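Local coordinates for protein synaptotagmin-4 (Rattus norvegicus, PDB 1W15) that takes part in dense core vesicle mobility in neurons by interacting with KIF1A, this piece being the C2B domain of the synaptotagmin, at residues V57-A62 against E96-E101; K69-K74 against F82-V87. All coordinates share one frame; numbering follows the deposited sequence.

Interaction 1 pairs two neighbouring strands within one sheet of the C2B β-sandwich, whereas interaction 2 closes the side of the sandwich between the edge strands of its two sheets; their centres lie about 17 Å apart. They meet where strands 53-61 and 64-70 run together: Val-57 O and Lys-69 N, 2.8 Å apart, probably share a hydrogen bond, and Val-57 CG2 packs at 4.2 Å from Phe-86 CE2. Bound sodium is near both contacts, about 5 Å from the Leu-59 side chain and about 4 Å from that of Lys-69. The calcium ions are more distant, about 11 Å from the side chains of Ile-98 and Lys-74.

Interaction 1: V57-A62 against E96-E101; sequences VNLYHA and EEISVE
Strands 53-61 and 98-106 are the two central strands of one four-stranded antiparallel sheet of the C2B domain, and residues 57-62 and 96-101 form one end of their ladder. The segment axes run 162° apart. Asn-58 and Glu-101 make a hydrogen-bonded pair, in which Asn-58 N to Glu-101 O and Glu-101 N to Asn-58 O are both 2.8 Å, and Tyr-60 with Ser-99 makes the next. Next along, Ala-62 N donates to Glu-97 O at 2.7 Å. A water continues this end, donating to Ala-62 O and Glu-97 O and accepting from Ser-99 OG.

Most distinctive is the three-way polar cluster on the face carrying Asn-58, Tyr-60 and Glu-101. Glu-101 leaves the backbone extended, CG anti to N (chi1 178°), and its OE1 is gripped by two donors. Asn-58 ND2, whose side chain runs alongside, reaches it almost straight at 2.9 Å; Tyr-60, its side chain crossing obliquely, donates from OH at 2.7 Å. Both arrive from above the carboxylate plane, and the tyrosine ring stands 74° from that plane, with Glu-101 CB at the ring edge. The other oxygen, OE2, is engaged in a salt bridge with Arg-118, and Asn-58 OD1 takes a hydrogen bond from Arg-65, so the cluster spans all four strands of the sheet. These bonds and charges would favour an ionised glutamate.

The opposite face of the sheet turns to the second sheet of the C2 sandwich, where Val-57 packs on Val-36 and Val-100 on Leu-32. Here Val-57 CG1 and Val-100 CG1 meet tightly at 3.5 Å, each anti to its own backbone N. Leu-59 CD1 sits 3.8 Å from Ile-98 CG2 and equally near Val-100 CG2. Farther along, Ile-98 CD1 lies 4.0 Å from His-61 CD2.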
loop_
_atom_site.group_PDB
_atom_site.type_symbol
_atom_site.label_atom_id
_atom_site.label_comp_id
_atom_site.label_asym_id
_atom_site.label_seq_id
_atom_site.Cartn_x
_atom_site.Cartn_y
_atom_site.Cartn_z
ATOM N N VAL A 57 11.476 1.055 -13.666
ATOM C CA VAL A 57 11.245 2.444 -13.314
ATOM C C VAL A 57 12.612 3.171 -13.359
ATOM O O VAL A 57 13.527 2.827 -12.606
ATOM C CB VAL A 57 10.605 2.605 -11.913
ATOM C CG1 VAL A 57 10.230 4.107 -11.655
ATOM C CG2 VAL A 57 9.335 1.713 -11.748
ATOM N N ASN A 58 12.753 4.161 -14.237
ATOM C CA ASN A 58 14.006 4.932 -14.349
ATOM C C ASN A 58 13.741 6.336 -13.833
ATOM O O ASN A 58 12.729 6.917 -14.186
ATOM C CB ASN A 58 14.481 4.983 -15.818
ATOM C CG ASN A 58 14.939 3.631 -16.330
ATOM O OD1 ASN A 58 15.593 2.897 -15.593
ATOM N ND2 ASN A 58 14.604 3.281 -17.592
ATOM N N LEU A 59 14.681 6.904 -13.076
ATOM C CA LEU A 59 14.557 8.264 -12.565
ATOM C C LEU A 59 15.615 9.104 -13.264
ATOM O O LEU A 59 16.776 8.695 -13.320
ATOM C CB LEU A 59 14.860 8.260 -11.066
ATOM C CG LEU A 59 14.690 9.601 -10.354
ATOM C CD1 LEU A 59 13.232 9.920 -10.188
ATOM C CD2 LEU A 59 15.384 9.591 -9.004
ATOM N N TYR A 60 15.204 10.263 -13.804
ATOM C CA TYR A 60 16.106 11.137 -14.585
ATOM C C TYR A 60 16.197 12.467 -13.879
ATOM O O TYR A 60 15.166 13.004 -13.444
ATOM C CB TYR A 60 15.524 11.402 -15.956
ATOM C CG TYR A 60 15.544 10.144 -16.799
ATOM C CD1 TYR A 60 16.717 9.769 -17.485
ATOM C CD2 TYR A 60 14.414 9.316 -16.878
ATOM C CE1 TYR A 60 16.781 8.573 -18.250
ATOM C CE2 TYR A 60 14.458 8.150 -17.658
ATOM C CZ TYR A 60 15.647 7.784 -18.330
ATOM O OH TYR A 60 15.679 6.607 -19.084
ATOM N N HIS A 61 17.410 12.999 -13.815
ATOM C CA HIS A 61 17.622 14.424 -13.458
ATOM C C HIS A 61 18.085 15.162 -14.715
ATOM O O HIS A 61 19.191 14.943 -15.200
ATOM C CB HIS A 61 18.661 14.494 -12.360
ATOM C CG HIS A 61 18.847 15.872 -11.796
ATOM N ND1 HIS A 61 19.883 16.187 -10.938
ATOM C CD2 HIS A 61 18.129 17.010 -11.961
ATOM C CE1 HIS A 61 19.793 17.464 -10.604
ATOM N NE2 HIS A 61 18.740 17.984 -11.212
ATOM N N ALA A 62 17.208 15.990 -15.258
ATOM C CA ALA A 62 17.362 16.511 -16.603
ATOM C C ALA A 62 17.398 15.274 -17.531
ATOM O O ALA A 62 16.418 14.496 -17.597
ATOM C CB ALA A 62 18.643 17.376 -16.711
ATOM N N GLU A 96 11.538 20.008 -10.217
ATOM C CA GLU A 96 11.464 20.758 -11.473
ATOM C C GLU A 96 12.116 20.040 -12.672
ATOM O O GLU A 96 11.506 19.985 -13.750
ATOM C CB GLU A 96 12.018 22.186 -11.307
ATOM C CG GLU A 96 13.540 22.310 -11.490
ATOM C CD GLU A 96 14.071 23.744 -11.509
ATOM O OE1 GLU A 96 13.646 24.563 -10.654
ATOM O OE2 GLU A 96 14.951 24.052 -12.355
ATOM N N GLU A 97 13.326 19.493 -12.472
ATOM C CA GLU A 97 14.068 18.770 -13.539
ATOM C C GLU A 97 14.075 17.259 -13.376
ATOM O O GLU A 97 14.846 16.542 -14.040
ATOM C CB GLU A 97 15.509 19.288 -13.614
ATOM C CG GLU A 97 15.566 20.700 -14.181
ATOM C CD GLU A 97 16.971 21.273 -14.215
ATOM O OE1 GLU A 97 17.714 21.005 -15.196
ATOM O OE2 GLU A 97 17.332 22.001 -13.264
ATOM N N ILE A 98 13.210 16.759 -12.513
ATOM C CA ILE A 98 13.156 15.322 -12.274
ATOM C C ILE A 98 12.048 14.727 -13.129
ATOM O O ILE A 98 10.974 15.311 -13.234
ATOM C CB ILE A 98 12.888 15.087 -10.754
ATOM C CG1 ILE A 98 14.062 15.606 -9.922
ATOM C CG2 ILE A 98 12.566 13.614 -10.437
ATOM C CD1 ILE A 98 15.376 14.846 -10.090
ATOM N N SER A 99 12.277 13.559 -13.720
ATOM C CA SER A 99 11.187 12.866 -14.361
ATOM C C SER A 99 11.315 11.374 -14.053
ATOM O O SER A 99 12.394 10.928 -13.683
ATOM C CB SER A 99 11.201 13.138 -15.850
ATOM O OG SER A 99 12.396 12.654 -16.409
ATOM N N VAL A 100 10.217 10.631 -14.212
ATOM C CA VAL A 100 10.168 9.197 -13.878
ATOM C C VAL A 100 9.625 8.481 -15.125
ATOM O O VAL A 100 8.645 8.940 -15.719
ATOM C CB VAL A 100 9.241 8.895 -12.675
ATOM C CG1 VAL A 100 9.238 7.378 -12.308
ATOM C CG2 VAL A 100 9.645 9.749 -11.418
ATOM N N GLU A 101 10.291 7.409 -15.520
ATOM C CA GLU A 101 9.920 6.693 -16.733
ATOM C C GLU A 101 9.534 5.311 -16.272
ATOM O O GLU A 101 10.346 4.646 -15.630
ATOM C CB GLU A 101 11.128 6.615 -17.672
ATOM C CG GLU A 101 10.902 5.850 -18.985
ATOM C CD GLU A 101 12.230 5.707 -19.788
ATOM O OE1 GLU A 101 13.269 5.351 -19.192
ATOM O OE2 GLU A 101 12.235 5.938 -21.023
HETATM O O HOH W 1 14.230 14.677 -16.373
#

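Interaction 2: K69-K74 against F82-V87; sequences KKTHVK and FNELFV
The Lys-69 and Phe-86 side chains lie antiparallel, alongside one another, with the start of the lysine chain laid over one face of the phenylalanine ring. Lys-69 CB stands 3.6 Å from the centroid of the Phe-86 ring, only 12° off the ring normal, a CH-pi contact. The bend at chi2 (-73°) keeps CG and CD of the lysine near CG and CD1 of the ring before CE and NZ pass near Val-87 O. At the ring tip, Phe-86 CZ approaches Lys-70 O to 3.5 Å.

Next comes Glu-84, whose side chain points at the backbone of residues 71-72. Its OE2 accepts a nearly straight hydrogen bond from His-72 N at 2.8 Å, although the position of this oxygen is less certain than most. The chain passes obliquely by Thr-71, and the carboxylate is held further by two waters: one joins OE1 to Lys-70 O, the other joins OE2 to Phe-82 O and Lys-74 NZ. Such a setting of N-H, water and a nearby lysine is consistent with a charged glutamate.

Thr-71 stands roughly perpendicular to Phe-82, its OG1 3.5 Å from Phe-82 CD1. That hydroxyl donates to His-72 O at 2.8 Å and is also bonded to Val-55 N, which fixes its rotation. Lys-74 runs counter to the phenylalanine, CG 3.8 Å from Phe-82 CE1.

The second subunit borders this edge: its Val-81 packs on His-72, and its Lys-38 on Phe-86. Asn-83 and Glu-84 form a G1 beta bulge facing Val-36. Residues 69-74 start on strand 64-70, an edge of one sheet, and strand 80-89 is an edge of the other, so Phe-82, Glu-84 and Phe-86 close one side of the C2 β-sandwich.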
loop_
_atom_site.group_PDB
_atom_site.type_symbol
_atom_site.label_atom_id
_atom_site.label_comp_id
_atom_site.label_asym_id
_atom_site.label_seq_id
_atom_site.Cartn_x
_atom_site.Cartn_y
_atom_site.Cartn_z
ATOM N N LYS A 69 14.879 1.006 -10.881
ATOM C CA LYS A 69 14.273 -0.039 -10.045
ATOM C C LYS A 69 13.529 -0.953 -10.972
ATOM O O LYS A 69 13.227 -0.576 -12.095
ATOM C CB LYS A 69 13.233 0.580 -9.092
ATOM C CG LYS A 69 13.746 1.758 -8.231
ATOM C CD LYS A 69 14.674 1.350 -7.111
ATOM C CE LYS A 69 15.016 2.607 -6.292
ATOM N NZ LYS A 69 15.989 2.208 -5.287
ATOM N N LYS A 70 13.212 -2.153 -10.519
ATOM C CA LYS A 70 12.316 -3.003 -11.286
ATOM C C LYS A 70 11.514 -3.902 -10.386
ATOM O O LYS A 70 11.966 -4.211 -9.259
ATOM C CB LYS A 70 13.037 -3.760 -12.392
ATOM C CG LYS A 70 13.770 -4.941 -12.022
ATOM C CD LYS A 70 14.500 -5.431 -13.288
ATOM C CE LYS A 70 15.535 -6.481 -12.893
ATOM N NZ LYS A 70 16.479 -6.768 -14.048
ATOM N N THR A 71 10.302 -4.243 -10.837
ATOM C CA THR A 71 9.436 -5.134 -10.092
ATOM C C THR A 71 9.750 -6.550 -10.430
ATOM O O THR A 71 10.488 -6.823 -11.375
ATOM C CB THR A 71 7.922 -4.903 -10.413
ATOM O OG1 THR A 71 7.643 -5.399 -11.742
ATOM C CG2 THR A 71 7.525 -3.397 -10.409
ATOM N N HIS A 72 9.126 -7.448 -9.676
ATOM C CA HIS A 72 9.085 -8.877 -9.998
ATOM C C HIS A 72 8.210 -9.076 -11.201
ATOM O O HIS A 72 7.438 -8.183 -11.599
ATOM C CB HIS A 72 8.500 -9.664 -8.831
ATOM C CG HIS A 72 9.369 -9.643 -7.617
ATOM N ND1 HIS A 72 10.304 -10.630 -7.355
ATOM C CD2 HIS A 72 9.500 -8.724 -6.627
ATOM C CE1 HIS A 72 10.933 -10.345 -6.226
ATOM N NE2 HIS A 72 10.466 -9.193 -5.765
ATOM N N VAL A 73 8.349 -10.237 -11.813
ATOM C CA VAL A 73 7.504 -10.454 -12.982
ATOM C C VAL A 73 6.271 -11.287 -12.625
ATOM O O VAL A 73 6.331 -12.235 -11.858
ATOM C CB VAL A 73 8.290 -11.126 -14.114
ATOM C CG1 VAL A 73 9.681 -11.521 -13.639
ATOM C CG2 VAL A 73 7.560 -12.353 -14.631
ATOM N N LYS A 74 5.151 -10.894 -13.238
ATOM C CA LYS A 74 3.916 -11.674 -13.142
ATOM C C LYS A 74 3.782 -12.534 -14.411
ATOM O O LYS A 74 3.982 -12.038 -15.514
ATOM C CB LYS A 74 2.756 -10.718 -12.912
ATOM C CG LYS A 74 2.928 -9.922 -11.600
ATOM C CD LYS A 74 3.067 -10.915 -10.421
ATOM C CE LYS A 74 3.052 -10.272 -9.016
ATOM N NZ LYS A 74 4.414 -9.858 -8.561
ATOM N N PHE A 82 1.211 -5.670 -9.042
ATOM C CA PHE A 82 2.632 -5.648 -8.668
ATOM C C PHE A 82 2.791 -5.230 -7.206
ATOM O O PHE A 82 3.548 -5.864 -6.488
ATOM C CB PHE A 82 3.428 -4.691 -9.554
ATOM C CG PHE A 82 3.438 -5.100 -10.985
ATOM C CD1 PHE A 82 4.233 -6.162 -11.413
ATOM C CD2 PHE A 82 2.627 -4.437 -11.910
ATOM C CE1 PHE A 82 4.229 -6.553 -12.762
ATOM C CE2 PHE A 82 2.610 -4.846 -13.277
ATOM C CZ PHE A 82 3.396 -5.903 -13.687
ATOM N N ASN A 83 2.110 -4.155 -6.804
ATOM C CA ASN A 83 2.203 -3.581 -5.446
ATOM C C ASN A 83 3.644 -3.425 -4.965
ATOM O O ASN A 83 4.038 -4.038 -3.936
ATOM C CB ASN A 83 1.424 -4.427 -4.430
ATOM C CG ASN A 83 -0.082 -4.351 -4.632
ATOM O OD1 ASN A 83 -0.568 -3.430 -5.289
ATOM N ND2 ASN A 83 -0.827 -5.332 -4.073
ATOM N N GLU A 84 4.461 -2.702 -5.721
ATOM C CA GLU A 84 5.880 -2.617 -5.337
ATOM C C GLU A 84 6.159 -1.167 -5.045
ATOM O O GLU A 84 6.046 -0.360 -5.961
ATOM C CB GLU A 84 6.818 -3.148 -6.468
ATOM C CG GLU A 84 6.728 -4.667 -6.471
ATOM C CD GLU A 84 8.035 -5.355 -6.758
ATOM O OE1 GLU A 84 9.092 -4.809 -6.351
ATOM O OE2 GLU A 84 7.968 -6.458 -7.333
ATOM N N LEU A 85 6.554 -0.863 -3.810
ATOM C CA LEU A 85 6.939 0.516 -3.450
ATOM C C LEU A 85 8.462 0.657 -3.543
ATOM O O LEU A 85 9.239 -0.216 -3.033
ATOM C CB LEU A 85 6.421 0.884 -2.073
ATOM C CG LEU A 85 6.690 2.318 -1.535
ATOM C CD1 LEU A 85 5.508 2.680 -0.563
ATOM C CD2 LEU A 85 8.053 2.430 -0.829
ATOM N N PHE A 86 8.880 1.768 -4.167
ATOM C CA PHE A 86 10.286 2.133 -4.242
ATOM C C PHE A 86 10.497 3.502 -3.663
ATOM O O PHE A 86 9.607 4.387 -3.764
ATOM C CB PHE A 86 10.768 2.166 -5.695
ATOM C CG PHE A 86 10.526 0.846 -6.436
ATOM C CD1 PHE A 86 11.297 -0.279 -6.144
ATOM C CD2 PHE A 86 9.540 0.772 -7.437
ATOM C CE1 PHE A 86 11.080 -1.511 -6.828
ATOM C CE2 PHE A 86 9.319 -0.489 -8.143
ATOM C CZ PHE A 86 10.085 -1.593 -7.808
ATOM N N VAL A 87 11.680 3.688 -3.105
ATOM C CA VAL A 87 12.054 4.997 -2.551
ATOM C C VAL A 87 13.218 5.552 -3.384
ATOM O O VAL A 87 14.275 4.897 -3.488
ATOM C CB VAL A 87 12.456 4.868 -1.036
ATOM C CG1 VAL A 87 12.951 6.210 -0.431
ATOM C CG2 VAL A 87 11.295 4.372 -0.262
HETATM O O HOH W 2 11.793 -5.629 -7.121
HETATM O O HOH W 3 5.475 -7.786 -7.368
#